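Local coordinates for putative Oleoyl-[acyl-carrier protein] thioesterase (Lactobacillus plantarum, PDB 2OWN) that probably hydrolyses the thioester of fatty acyl chains carried on acyl carrier protein, releasing the free fatty acid, as acyl-ACP thioesterases of the hotdog superfamily do, at residues Thr32-Ile37 and Phe100-Ala105; Val61-Thr66 and Val128-Glu133; Tyr112-Trp117 and Pro147-Pro152; Thr160-Pro165 and Thr191-Phe196; Leu226-Glu229 and Val234-Ser237. All coordinates share one frame; numbering follows the deposited sequence. Where two conformers were deposited one is given.

In the fold
Interactions 1 and 2 lie in the N-terminal hotdog domain and cross along the chain, their segments alternating, with centres about 23 Å apart. Interaction 3 joins them through strand 109-121, which pairs with strand 95-103 of interaction 1 on one edge and strand 61-72 of interaction 2 on the other; its second segment, 147-152, belongs to the loop that leads to strand 162-167. Interactions 4 and 5 follow in series in the C-terminal hotdog domain, centres about 14 Å apart, and touch where Phe-196 and Leu-192 pack on strand 233-241. Interactions 2 and 4 are farthest apart, about 36 Å between centres. Interactions 1 and 4 also approach the second subunit, so both domains take part in the assembly.

Interaction 1: residues Thr32-Ile37 and Phe100-Ala105; sequences TTLIDI and FWIRDA
Ile-102 is the shared partner of Leu-34 and Ile-37, two residues one helical turn apart that reach from helix 31-48 to strand 95-103. Ile-102 projects toward the helix with CG1 beside the backbone N (chi1 -52°), and the ethyl arm is divided between the two partners, CG1 facing Leu-34 and the terminal CD1 turned toward Ile-37. Leu-34 starts off to one side of the strand; with CG anti to the backbone N, chi1 -169°, its branch swings across and CD1 comes within 3.8 Å of Ile-102 CG1. The two side chains meet at a slant. On the next turn Ile-37 uses its CG1, which stands 4.2 Å from Ile-102 CD1, a looser contact. No hydrogen bond joins the segments, and all three residues are buried. Around them Ile-102 also packs on Ile-84 of strand 81-91, while Leu-34 touches Ile-70 of strand 61-72. Asp-36, on the same helix, bonds through its backbone O to Tyr-20 of the second subunit. An apolar helix face laid against an antiparallel sheet in this way is the hallmark of the hotdog fold, in which the long helix is wrapped by the sheet.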
# COMPACT_ATOMS: atom_id res chain seq x y z
N THR B 32 4.40 6.79 -3.77
CA THR B 32 3.21 5.98 -4.10
C THR B 32 2.01 6.57 -3.32
O THR B 32 1.01 6.92 -3.95
CB THR B 32 3.41 4.49 -3.78
OG1 THR B 32 4.61 4.04 -4.44
CG2 THR B 32 2.22 3.65 -4.23
N THR B 33 2.18 6.76 -2.00
CA THR B 33 1.15 7.39 -1.13
C THR B 33 0.79 8.82 -1.55
O THR B 33 -0.39 9.16 -1.54
CB THR B 33 1.56 7.39 0.36
OG1 THR B 33 1.59 6.03 0.80
CG2 THR B 33 0.57 8.21 1.27
N LEU B 34 1.80 9.62 -1.90
CA LEU B 34 1.62 11.04 -2.32
C LEU B 34 0.69 11.12 -3.53
O LEU B 34 -0.28 11.89 -3.50
CB LEU B 34 2.95 11.74 -2.62
CG LEU B 34 2.90 13.26 -2.81
CD1 LEU B 34 2.54 13.93 -1.49
CD2 LEU B 34 4.23 13.78 -3.31
N ILE B 35 0.96 10.31 -4.56
CA ILE B 35 0.09 10.23 -5.77
C ILE B 35 -1.26 9.61 -5.42
O ILE B 35 -2.29 10.09 -5.91
CB ILE B 35 0.78 9.48 -6.96
CG1 ILE B 35 2.03 10.24 -7.42
CG2 ILE B 35 -0.16 9.29 -8.15
CD1 ILE B 35 1.81 11.67 -7.92
N ASP B 36 -1.26 8.55 -4.58
CA ASP B 36 -2.51 7.88 -4.11
C ASP B 36 -3.54 8.86 -3.50
O ASP B 36 -4.71 8.86 -3.91
CB ASP B 36 -2.23 6.76 -3.08
CG ASP B 36 -1.77 5.43 -3.69
OD1 ASP B 36 -1.99 5.12 -4.88
OD2 ASP B 36 -1.23 4.63 -2.88
N ILE B 37 -3.07 9.70 -2.57
CA ILE B 37 -3.93 10.70 -1.88
C ILE B 37 -4.31 11.89 -2.79
O ILE B 37 -5.38 12.45 -2.60
CB ILE B 37 -3.37 11.15 -0.48
CG1 ILE B 37 -2.10 12.02 -0.58
CG2 ILE B 37 -3.18 9.90 0.42
CD1 ILE B 37 -1.47 12.36 0.78
N PHE B 100 -2.66 20.03 -7.80
CA PHE B 100 -2.90 19.46 -6.45
C PHE B 100 -1.97 20.13 -5.43
O PHE B 100 -0.81 20.40 -5.77
CB PHE B 100 -2.60 17.95 -6.34
CG PHE B 100 -3.16 17.09 -7.45
CD1 PHE B 100 -2.53 17.06 -8.71
CD2 PHE B 100 -4.23 16.19 -7.21
CE1 PHE B 100 -3.01 16.24 -9.76
CE2 PHE B 100 -4.71 15.34 -8.26
CZ PHE B 100 -4.09 15.37 -9.53
N TRP B 101 -2.46 20.35 -4.21
CA TRP B 101 -1.68 20.93 -3.10
C TRP B 101 -1.86 20.06 -1.86
O TRP B 101 -3.00 19.84 -1.45
CB TRP B 101 -2.13 22.33 -2.74
CG TRP B 101 -1.97 23.32 -3.81
CD1 TRP B 101 -0.95 24.21 -3.95
CD2 TRP B 101 -2.86 23.53 -4.90
NE1 TRP B 101 -1.14 24.97 -5.07
CE2 TRP B 101 -2.31 24.58 -5.68
CE3 TRP B 101 -4.08 22.94 -5.31
CZ2 TRP B 101 -2.93 25.06 -6.86
CZ3 TRP B 101 -4.72 23.42 -6.49
CH2 TRP B 101 -4.13 24.47 -7.25
N ILE B 102 -0.76 19.55 -1.31
CA ILE B 102 -0.76 18.75 -0.07
C ILE B 102 -0.21 19.75 0.95
O ILE B 102 0.92 20.24 0.77
CB ILE B 102 0.12 17.49 -0.15
CG1 ILE B 102 -0.21 16.62 -1.38
CG2 ILE B 102 -0.00 16.66 1.12
CD1 ILE B 102 -1.60 16.11 -1.46
N ARG B 103 -1.03 20.06 1.98
CA ARG B 103 -0.70 21.02 3.05
C ARG B 103 -0.80 20.38 4.44
O ARG B 103 -1.55 19.40 4.62
CB ARG B 103 -1.64 22.22 2.99
CG ARG B 103 -1.61 23.02 1.68
CD ARG B 103 -2.52 24.25 1.78
NE ARG B 103 -2.45 25.13 0.60
CZ ARG B 103 -3.26 25.15 -0.47
NH1 ARG B 103 -4.32 24.33 -0.61
NH2 ARG B 103 -3.02 26.04 -1.44
N ASP B 104 -0.07 20.95 5.41
CA ASP B 104 -0.08 20.45 6.82
C ASP B 104 -1.29 21.02 7.59
O ASP B 104 -2.05 21.83 7.03
CB ASP B 104 1.28 20.67 7.55
CG ASP B 104 1.64 22.15 7.85
OD1 ASP B 104 0.84 23.10 7.71
OD2 ASP B 104 2.80 22.34 8.28
N ALA B 105 -1.44 20.60 8.86
CA ALA B 105 -2.52 21.07 9.77
C ALA B 105 -2.57 22.61 9.98
O ALA B 105 -3.66 23.17 10.13
CB ALA B 105 -2.44 20.34 11.13

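Interaction 2: residues Val61-Thr66 and Val128-Glu133; sequences VGWVVT and VKILPE
Val-61 stands between Val-128 and Leu-131, one methyl given to each. Its CG1 butts against Val-128 CG2 at 3.4 Å, closer than carbon atoms usually pack, while CG2 faces Leu-131 CD1 at 4.0 Å. The fork of the valine thus fills the hollow between two bumps of segment 128-133. Both approaches are slanted, so the branches interlock without lying flat together. Leu-131 leaves its backbone obliquely to the strand, and its extended chain (chi2 174°) brings CD1 to Val-61.

Two residues along strand 61-72, Trp-63 makes the second point of contact. The far corner of its indole, CH2, lies 3.9 Å from the CG2 methyl of Ile-130, and the two side chains cross at about a right angle. CG of the tryptophan is anti to its carbonyl carbon, chi1 -67°, which carries the six-membered ring out to the loop. The two touching parts of the backbone run 85° apart, so the loop passes across the start of the strand. Ala-96 of strand 95-103 touches both Trp-63 and Ile-130, and Val-135 also packs on the indole.

With no hydrogen bond between the segments, the attachment is wholly apolar: its hold comes from shape and from burying hydrocarbon, and it joins the loop after strand 127-128 to the beginning of strand 61-72 within the N-terminal hotdog domain.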
# COMPACT_ATOMS: atom_id res chain seq x y z
N VAL B 61 -14.98 6.68 -23.31
CA VAL B 61 -13.72 7.39 -23.01
C VAL B 61 -13.31 7.30 -21.53
O VAL B 61 -14.13 6.94 -20.67
CB VAL B 61 -13.80 8.90 -23.41
CG1 VAL B 61 -13.76 9.09 -24.92
CG2 VAL B 61 -15.04 9.55 -22.80
N GLY B 62 -12.05 7.62 -21.25
CA GLY B 62 -11.49 7.61 -19.89
C GLY B 62 -10.25 8.48 -19.76
O GLY B 62 -9.47 8.57 -20.71
N TRP B 63 -10.09 9.13 -18.59
CA TRP B 63 -8.93 10.00 -18.31
C TRP B 63 -7.67 9.14 -18.10
O TRP B 63 -7.73 8.14 -17.38
CB TRP B 63 -9.15 10.91 -17.10
CG TRP B 63 -10.20 11.95 -17.28
CD1 TRP B 63 -11.47 11.94 -16.79
CD2 TRP B 63 -10.06 13.17 -18.02
NE1 TRP B 63 -12.13 13.09 -17.16
CE2 TRP B 63 -11.30 13.86 -17.92
CE3 TRP B 63 -9.00 13.75 -18.76
CZ2 TRP B 63 -11.52 15.12 -18.55
CZ3 TRP B 63 -9.21 15.01 -19.39
CH2 TRP B 63 -10.47 15.68 -19.27
N VAL B 64 -6.58 9.54 -18.75
CA VAL B 64 -5.27 8.87 -18.68
C VAL B 64 -4.20 9.94 -18.45
O VAL B 64 -4.02 10.79 -19.33
CB VAL B 64 -4.98 8.09 -20.01
CG1 VAL B 64 -3.58 7.45 -20.02
CG2 VAL B 64 -6.05 7.02 -20.24
N VAL B 65 -3.54 9.92 -17.28
CA VAL B 65 -2.48 10.90 -16.95
C VAL B 65 -1.23 10.55 -17.78
O VAL B 65 -0.79 9.39 -17.79
CB VAL B 65 -2.13 11.03 -15.42
CG1 VAL B 65 -1.59 9.75 -14.80
CG2 VAL B 65 -1.15 12.19 -15.18
N THR B 66 -0.73 11.55 -18.51
CA THR B 66 0.46 11.45 -19.35
C THR B 66 1.70 12.03 -18.66
O THR B 66 2.80 11.52 -18.90
CB THR B 66 0.26 12.16 -20.72
OG1 THR B 66 -0.05 13.55 -20.52
CG2 THR B 66 -0.87 11.51 -21.50
N VAL B 128 -8.58 10.67 -28.18
CA VAL B 128 -9.78 11.40 -28.63
C VAL B 128 -9.80 12.83 -28.06
O VAL B 128 -9.05 13.15 -27.13
CB VAL B 128 -11.13 10.67 -28.28
CG1 VAL B 128 -11.15 9.29 -28.90
CG2 VAL B 128 -11.37 10.59 -26.76
N LYS B 129 -10.66 13.68 -28.63
CA LYS B 129 -10.82 15.09 -28.19
C LYS B 129 -11.53 15.13 -26.82
O LYS B 129 -12.33 14.23 -26.51
CB LYS B 129 -11.62 15.92 -29.20
CG LYS B 129 -10.97 16.03 -30.57
CD LYS B 129 -11.83 16.85 -31.52
CE LYS B 129 -11.18 16.97 -32.88
NZ LYS B 129 -12.01 17.76 -33.83
N ILE B 130 -11.22 16.17 -26.02
CA ILE B 130 -11.83 16.35 -24.69
C ILE B 130 -13.28 16.81 -24.84
O ILE B 130 -13.54 17.81 -25.53
CB ILE B 130 -11.04 17.34 -23.77
CG1 ILE B 130 -9.61 16.84 -23.54
CG2 ILE B 130 -11.74 17.53 -22.42
CD1 ILE B 130 -8.77 17.72 -22.62
N LEU B 131 -14.20 16.08 -24.20
CA LEU B 131 -15.63 16.37 -24.21
C LEU B 131 -15.85 17.48 -23.16
O LEU B 131 -15.47 17.24 -21.99
CB LEU B 131 -16.47 15.14 -23.85
CG LEU B 131 -16.33 13.88 -24.71
CD1 LEU B 131 -17.13 12.73 -24.11
CD2 LEU B 131 -16.76 14.12 -26.16
N PRO B 132 -16.39 18.68 -23.54
CA PRO B 132 -16.61 19.76 -22.54
C PRO B 132 -17.59 19.41 -21.38
O PRO B 132 -17.45 20.02 -20.32
CB PRO B 132 -17.12 20.94 -23.39
CG PRO B 132 -17.65 20.33 -24.60
CD PRO B 132 -16.80 19.14 -24.89
N GLU B 133 -18.54 18.49 -21.60
CA GLU B 133 -19.48 18.02 -20.54
C GLU B 133 -18.76 17.32 -19.37
O GLU B 133 -19.19 17.47 -18.22
CB GLU B 133 -20.60 17.11 -21.11
CG GLU B 133 -20.14 15.77 -21.73
CD GLU B 133 -21.28 14.92 -22.31
OE1 GLU B 133 -22.48 15.23 -22.11
OE2 GLU B 133 -20.96 13.91 -22.98

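Interaction 3: residues Tyr112-Trp117 and Pro147-Pro152; sequences YITSIW and PRLPRP. With SO4 (sulfate ion), chain O.
Segment 112-117 of strand 109-121 and the extended, proline-rich segment 147-152 come nearest at Ser-115 and Leu-149, whose CA atoms are 7.8 Å apart, too far for backbone pairing. Leu-149 bridges the gap. Its CG lies beside the backbone N (chi1 -72°), which carries both methyls to the strand. CD1 presses on Ile-116 CG1 at 3.5 Å, a tight fit, and CD2 lies 3.8 Å from Thr-114 OG1. The leucine runs alongside both neighbours in the opposite sense, its methyls divided between them. An alanine here would lose both methyls and is likely to open a gap over Ile-116 and Thr-114 where they had packed.

A sulfate, probably from the crystallisation liquor, is bonded by Arg-151 and touched by the CG and CD methylenes of Arg-148; the guanidinium groups lie face over face, with Arg-151 NE 3.4 Å above the plane of Arg-148. Arg-151 meets the sulfate at its edge through two weak bonds, NE to O1 at 3.3 Å and NH2 to O4 at 3.5 Å; Gln-67 also binds the ion. The loop is anchored inward by a buried aliphatic side chain, while outside the anion probably offsets the charge of the two arginines.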
# COMPACT_ATOMS: atom_id res chain seq x y z
N TYR B 112 3.38 20.23 -3.96
CA TYR B 112 2.63 20.88 -5.06
C TYR B 112 2.84 20.02 -6.31
O TYR B 112 3.99 19.84 -6.74
CB TYR B 112 3.09 22.32 -5.25
CG TYR B 112 2.57 23.01 -6.50
CD1 TYR B 112 1.19 23.24 -6.68
CD2 TYR B 112 3.47 23.47 -7.50
CE1 TYR B 112 0.70 23.90 -7.85
CE2 TYR B 112 2.99 24.14 -8.68
CZ TYR B 112 1.61 24.34 -8.83
OH TYR B 112 1.14 24.97 -9.95
N ILE B 113 1.73 19.51 -6.86
CA ILE B 113 1.72 18.65 -8.04
C ILE B 113 0.97 19.30 -9.19
O ILE B 113 -0.12 19.85 -8.98
CB ILE B 113 1.06 17.26 -7.74
CG1 ILE B 113 1.72 16.57 -6.53
CG2 ILE B 113 1.10 16.35 -8.98
CD1 ILE B 113 1.10 15.21 -6.16
N THR B 114 1.60 19.30 -10.37
CA THR B 114 1.00 19.76 -11.64
C THR B 114 0.96 18.50 -12.51
O THR B 114 1.80 17.60 -12.35
CB THR B 114 1.76 20.93 -12.32
OG1 THR B 114 3.08 20.54 -12.69
CG2 THR B 114 1.82 22.14 -11.40
N SER B 115 -0.02 18.44 -13.42
CA SER B 115 -0.19 17.27 -14.31
C SER B 115 -0.96 17.54 -15.60
O SER B 115 -1.70 18.51 -15.68
CB SER B 115 -0.93 16.17 -13.54
OG SER B 115 -2.18 16.66 -13.09
N ILE B 116 -0.77 16.63 -16.56
CA ILE B 116 -1.42 16.64 -17.88
C ILE B 116 -2.18 15.30 -18.04
O ILE B 116 -1.62 14.24 -17.73
CB ILE B 116 -0.41 16.86 -19.04
CG1 ILE B 116 0.36 18.18 -18.89
CG2 ILE B 116 -1.12 16.85 -20.41
CD1 ILE B 116 -0.48 19.45 -18.94
N TRP B 117 -3.43 15.39 -18.50
CA TRP B 117 -4.33 14.25 -18.73
C TRP B 117 -4.93 14.29 -20.14
O TRP B 117 -5.21 15.38 -20.65
CB TRP B 117 -5.47 14.27 -17.71
CG TRP B 117 -5.07 14.16 -16.27
CD1 TRP B 117 -4.57 15.15 -15.47
CD2 TRP B 117 -5.23 13.01 -15.43
NE1 TRP B 117 -4.36 14.67 -14.20
CE2 TRP B 117 -4.76 13.37 -14.13
CE3 TRP B 117 -5.70 11.69 -15.64
CZ2 TRP B 117 -4.74 12.46 -13.04
CZ3 TRP B 117 -5.70 10.77 -14.55
CH2 TRP B 117 -5.22 11.18 -13.26
N PRO B 147 1.22 25.74 -20.52
CA PRO B 147 2.70 25.68 -20.46
C PRO B 147 3.28 24.24 -20.32
O PRO B 147 2.65 23.39 -19.65
CB PRO B 147 3.04 26.55 -19.25
CG PRO B 147 1.96 27.54 -19.22
CD PRO B 147 0.73 26.74 -19.55
N ARG B 148 4.45 24.02 -20.94
CA ARG B 148 5.09 22.70 -20.94
C ARG B 148 5.67 22.43 -19.55
O ARG B 148 6.35 23.29 -18.98
CB ARG B 148 6.19 22.60 -22.02
CG ARG B 148 6.48 21.17 -22.47
CD ARG B 148 7.65 21.08 -23.47
NE ARG B 148 8.98 21.09 -22.84
CZ ARG B 148 10.16 21.12 -23.48
NH1 ARG B 148 10.25 21.15 -24.83
NH2 ARG B 148 11.29 21.12 -22.75
N LEU B 149 5.36 21.26 -18.98
CA LEU B 149 5.87 20.89 -17.63
C LEU B 149 7.38 20.55 -17.71
O LEU B 149 7.86 20.26 -18.82
CB LEU B 149 5.10 19.71 -17.00
CG LEU B 149 3.65 19.89 -16.49
CD1 LEU B 149 2.66 20.40 -17.54
CD2 LEU B 149 3.17 18.56 -15.91
N PRO B 150 8.13 20.62 -16.58
CA PRO B 150 9.57 20.26 -16.60
C PRO B 150 9.78 18.81 -17.08
O PRO B 150 9.17 17.91 -16.51
CB PRO B 150 10.02 20.45 -15.15
CG PRO B 150 9.04 21.37 -14.57
CD PRO B 150 7.74 21.05 -15.22
N ARG B 151 10.51 18.63 -18.17
CA ARG B 151 10.77 17.31 -18.74
C ARG B 151 11.79 16.50 -17.93
O ARG B 151 12.74 17.11 -17.39
CB ARG B 151 11.31 17.36 -20.19
CG ARG B 151 10.30 17.64 -21.28
CD ARG B 151 11.02 17.66 -22.62
NE ARG B 151 10.13 17.70 -23.78
CZ ARG B 151 10.53 17.79 -25.06
NH1 ARG B 151 11.83 17.86 -25.41
NH2 ARG B 151 9.61 17.82 -26.03
N PRO B 152 11.61 15.15 -17.84
CA PRO B 152 12.66 14.35 -17.23
C PRO B 152 13.87 14.26 -18.19
O PRO B 152 13.75 14.57 -19.40
CB PRO B 152 12.01 12.95 -17.06
CG PRO B 152 10.60 13.11 -17.35
CD PRO B 152 10.45 14.31 -18.22
S SO4 O . 6.00 17.46 -23.67
O1 SO4 O . 6.97 18.03 -22.75
O2 SO4 O . 6.10 16.01 -23.60
O3 SO4 O . 4.67 17.90 -23.27
O4 SO4 O . 6.26 17.92 -25.03

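Interaction 4: residues Thr160-Pro165 and Thr191-Phe196; sequences TTITKP and TLPATF
Thr-191 begins the second segment and carries most of the contact, meeting both Ile-162 and Lys-164 of strand 162-167. With OG1 beside the backbone N (chi1 -55°), the CG2 methyl of Thr-191 is the branch anti to N and lies 3.6 Å from Ile-162 O and 3.9 Å from Ile-162 CG2, the two side chains running past each other in opposite senses. The hydroxyl is turned to its own chain instead, where OG1 bonds to Trp-187 O of the preceding helix. The carbonyl of Thr-191 is covered from the strand side: Ile-162 CG2 comes to 3.2 Å from Thr-191 O, and Lys-164 CE lies 3.7 Å from the same oxygen. Lys-164 holds an extended chain beyond CG, which lays its methylenes alongside Thr-191 and brings NZ to Asp-190 O, its hydrogen-bond partner.

Leu-192 starts its side chain away from strand 162-167 and adds little to the contact. Pro-193 follows as the N-cap of helix 194-197, and its ring atom CD lies 4.2 Å from Ile-162 CD1, the side chains crossing at about a right angle. Farther on, the N of Ala-194 is bonded to Tyr-215 OH of the second subunit.

Across the segments there is no hydrogen bond. The isoleucine and the lysine methylenes shield the end of helix 184-191 and the link to the next helix, while the ammonium group probably adds a favourable charge near the carbonyl-rich end of that helix.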
# COMPACT_ATOMS: atom_id res chain seq x y z
N THR B 160 27.64 1.95 -15.19
CA THR B 160 27.23 2.07 -13.78
C THR B 160 25.69 2.12 -13.53
O THR B 160 25.27 2.37 -12.40
CB THR B 160 27.91 3.32 -13.14
OG1 THR B 160 27.49 4.49 -13.84
CG2 THR B 160 29.42 3.20 -13.22
N THR B 161 24.86 1.88 -14.57
CA THR B 161 23.38 1.89 -14.45
C THR B 161 22.90 0.76 -13.54
O THR B 161 23.34 -0.38 -13.71
CB THR B 161 22.65 1.76 -15.83
OG1 THR B 161 22.97 2.89 -16.65
CG2 THR B 161 21.12 1.65 -15.67
N ILE B 162 22.02 1.09 -12.58
CA ILE B 162 21.44 0.13 -11.64
C ILE B 162 20.20 -0.39 -12.36
O ILE B 162 19.35 0.42 -12.73
CB ILE B 162 21.03 0.78 -10.28
CG1 ILE B 162 22.22 1.49 -9.62
CG2 ILE B 162 20.45 -0.29 -9.34
CD1 ILE B 162 21.86 2.24 -8.32
N THR B 163 20.12 -1.70 -12.57
CA THR B 163 18.98 -2.36 -13.24
C THR B 163 18.39 -3.46 -12.34
O THR B 163 19.15 -4.26 -11.79
CB THR B 163 19.36 -2.93 -14.62
OG1 THR B 163 19.82 -1.86 -15.46
CG2 THR B 163 18.17 -3.60 -15.32
N LYS B 164 17.06 -3.44 -12.16
CA LYS B 164 16.30 -4.46 -11.39
C LYS B 164 15.01 -4.85 -12.12
O LYS B 164 14.32 -3.94 -12.62
CB LYS B 164 15.91 -3.99 -9.98
CG LYS B 164 17.04 -3.75 -9.00
CD LYS B 164 16.44 -3.51 -7.62
CE LYS B 164 17.45 -3.18 -6.56
NZ LYS B 164 16.70 -3.00 -5.28
N PRO B 165 14.69 -6.18 -12.21
CA PRO B 165 13.42 -6.58 -12.81
C PRO B 165 12.31 -6.57 -11.74
O PRO B 165 12.59 -6.79 -10.55
CB PRO B 165 13.71 -8.01 -13.29
CG PRO B 165 14.66 -8.54 -12.30
CD PRO B 165 15.47 -7.37 -11.80
N THR B 191 14.57 0.67 -7.01
CA THR B 191 15.77 0.49 -7.88
C THR B 191 17.04 1.01 -7.16
O THR B 191 18.10 0.39 -7.27
CB THR B 191 15.64 1.19 -9.26
OG1 THR B 191 14.45 0.76 -9.91
CG2 THR B 191 16.86 0.89 -10.17
N LEU B 192 16.88 2.12 -6.42
CA LEU B 192 17.96 2.74 -5.64
C LEU B 192 18.17 1.93 -4.34
O LEU B 192 17.17 1.45 -3.77
CB LEU B 192 17.62 4.19 -5.29
CG LEU B 192 17.38 5.15 -6.45
CD1 LEU B 192 16.80 6.47 -5.95
CD2 LEU B 192 18.66 5.38 -7.26
N PRO B 193 19.43 1.81 -3.85
CA PRO B 193 19.67 1.03 -2.64
C PRO B 193 19.25 1.78 -1.36
O PRO B 193 19.17 3.03 -1.37
CB PRO B 193 21.18 0.81 -2.68
CG PRO B 193 21.70 2.03 -3.32
CD PRO B 193 20.68 2.43 -4.34
N ALA B 194 18.98 1.02 -0.29
CA ALA B 194 18.61 1.57 1.04
C ALA B 194 19.65 2.57 1.59
O ALA B 194 19.26 3.55 2.23
CB ALA B 194 18.33 0.45 2.07
N THR B 195 20.95 2.35 1.30
CA THR B 195 22.06 3.27 1.70
C THR B 195 21.89 4.68 1.08
O THR B 195 22.26 5.67 1.72
CB THR B 195 23.47 2.72 1.37
OG1 THR B 195 23.56 2.44 -0.03
CG2 THR B 195 23.77 1.46 2.17
N PHE B 196 21.34 4.74 -0.14
CA PHE B 196 21.02 6.01 -0.81
C PHE B 196 19.73 6.60 -0.20
O PHE B 196 19.70 7.77 0.19
CB PHE B 196 20.84 5.85 -2.33
CG PHE B 196 20.50 7.13 -3.04
CD1 PHE B 196 19.15 7.53 -3.19
CD2 PHE B 196 21.52 7.97 -3.52
CE1 PHE B 196 18.82 8.75 -3.82
CE2 PHE B 196 21.20 9.21 -4.17
CZ PHE B 196 19.85 9.60 -4.32

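Interaction 5: residues Leu226-Glu229 and Val234-Ser237; sequences LPSE and VTTS
Leu-226 and Thr-235 are joined by two backbone hydrogen bonds, as an antiparallel hydrogen-bonded pair. Leu-226 N donates to Thr-235 O at 2.7 Å, nearly in line with the carbonyl (C=O...N 169°). In return Thr-235 N donates a hydrogen bond to Leu-226 O at 3.0 Å, a straight bond whose donor is nevertheless tilted 29° from the carbonyl plane.

A water adds a bridge beyond this pair, donating to Pro-227 O at 3.1 Å and to Thr-235 OG1 at 2.6 Å. The threonine hydroxyl, beside the backbone N at chi1 -50°, also bonds to Gln-253 OE1 of strand 246-256, so that it links the hairpin to the next strand as well as to the water.

The remaining contacts are van der Waals. Leu-226 and Thr-235 send their side chains to the same face of the sheet, and the CD1 methyl of Leu-226 reaches on to Ser-237 CB at 4.0 Å. Where the first strand gives way to the turn, Ser-228 lays its CB 3.6 Å from Thr-235 OG1 and also close to Val-234 CA; its own OG is anti to the backbone N and bonds to Val-230 N within the turn.

These residues close the turn end of the beta hairpin 218-227 and 233-241 in the C-terminal hotdog domain. Strand 246-256 pairs with the other edge of strand 233-241, Ile-153 covers the face bearing Leu-226 and Thr-235, and Phe-196 of helix 194-197 packs against Val-234 and Thr-236.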
# COMPACT_ATOMS: atom_id res chain seq x y z
N LEU B 226 23.18 10.57 -10.53
CA LEU B 226 23.96 11.64 -11.17
C LEU B 226 24.29 12.81 -10.25
O LEU B 226 23.54 13.07 -9.30
CB LEU B 226 23.15 12.18 -12.35
CG LEU B 226 22.71 11.19 -13.44
CD1 LEU B 226 21.70 11.84 -14.37
CD2 LEU B 226 23.91 10.63 -14.20
N PRO B 227 25.42 13.53 -10.52
CA PRO B 227 25.73 14.72 -9.72
C PRO B 227 24.80 15.88 -10.12
O PRO B 227 24.25 15.87 -11.23
CB PRO B 227 27.18 15.02 -10.10
CG PRO B 227 27.31 14.54 -11.46
CD PRO B 227 26.48 13.30 -11.53
N SER B 228 24.60 16.81 -9.19
CA SER B 228 23.78 18.00 -9.39
C SER B 228 24.60 19.25 -9.09
O SER B 228 25.44 19.24 -8.18
CB SER B 228 22.55 17.98 -8.49
OG SER B 228 21.78 19.18 -8.63
N GLU B 229 24.33 20.33 -9.84
CA GLU B 229 24.95 21.64 -9.61
C GLU B 229 24.30 22.34 -8.39
O GLU B 229 24.92 23.25 -7.82
CB GLU B 229 24.80 22.56 -10.83
CG GLU B 229 25.38 22.09 -12.17
CD GLU B 229 26.90 22.14 -12.28
OE1 GLU B 229 27.63 22.00 -11.28
OE2 GLU B 229 27.38 22.31 -13.42
N VAL B 234 21.50 15.81 -5.30
CA VAL B 234 21.85 14.77 -6.28
C VAL B 234 20.62 14.55 -7.17
O VAL B 234 19.48 14.87 -6.76
CB VAL B 234 22.32 13.43 -5.64
CG1 VAL B 234 23.59 13.64 -4.84
CG2 VAL B 234 21.25 12.83 -4.76
N THR B 235 20.84 13.98 -8.35
CA THR B 235 19.78 13.70 -9.33
C THR B 235 19.77 12.22 -9.67
O THR B 235 20.85 11.63 -9.79
CB THR B 235 20.00 14.50 -10.62
OG1 THR B 235 20.21 15.88 -10.30
CG2 THR B 235 18.81 14.37 -11.60
N THR B 236 18.58 11.62 -9.77
CA THR B 236 18.43 10.21 -10.22
C THR B 236 17.55 10.24 -11.48
O THR B 236 16.51 10.88 -11.48
CB THR B 236 17.93 9.22 -9.15
OG1 THR B 236 16.58 9.49 -8.81
CG2 THR B 236 18.84 9.25 -7.91
N SER B 237 18.03 9.59 -12.55
CA SER B 237 17.37 9.47 -13.85
C SER B 237 16.90 8.03 -13.91
O SER B 237 17.73 7.13 -13.79
CB SER B 237 18.34 9.78 -14.98
OG SER B 237 17.75 9.60 -16.25
O HOH W 1 21.63 17.19 -12.10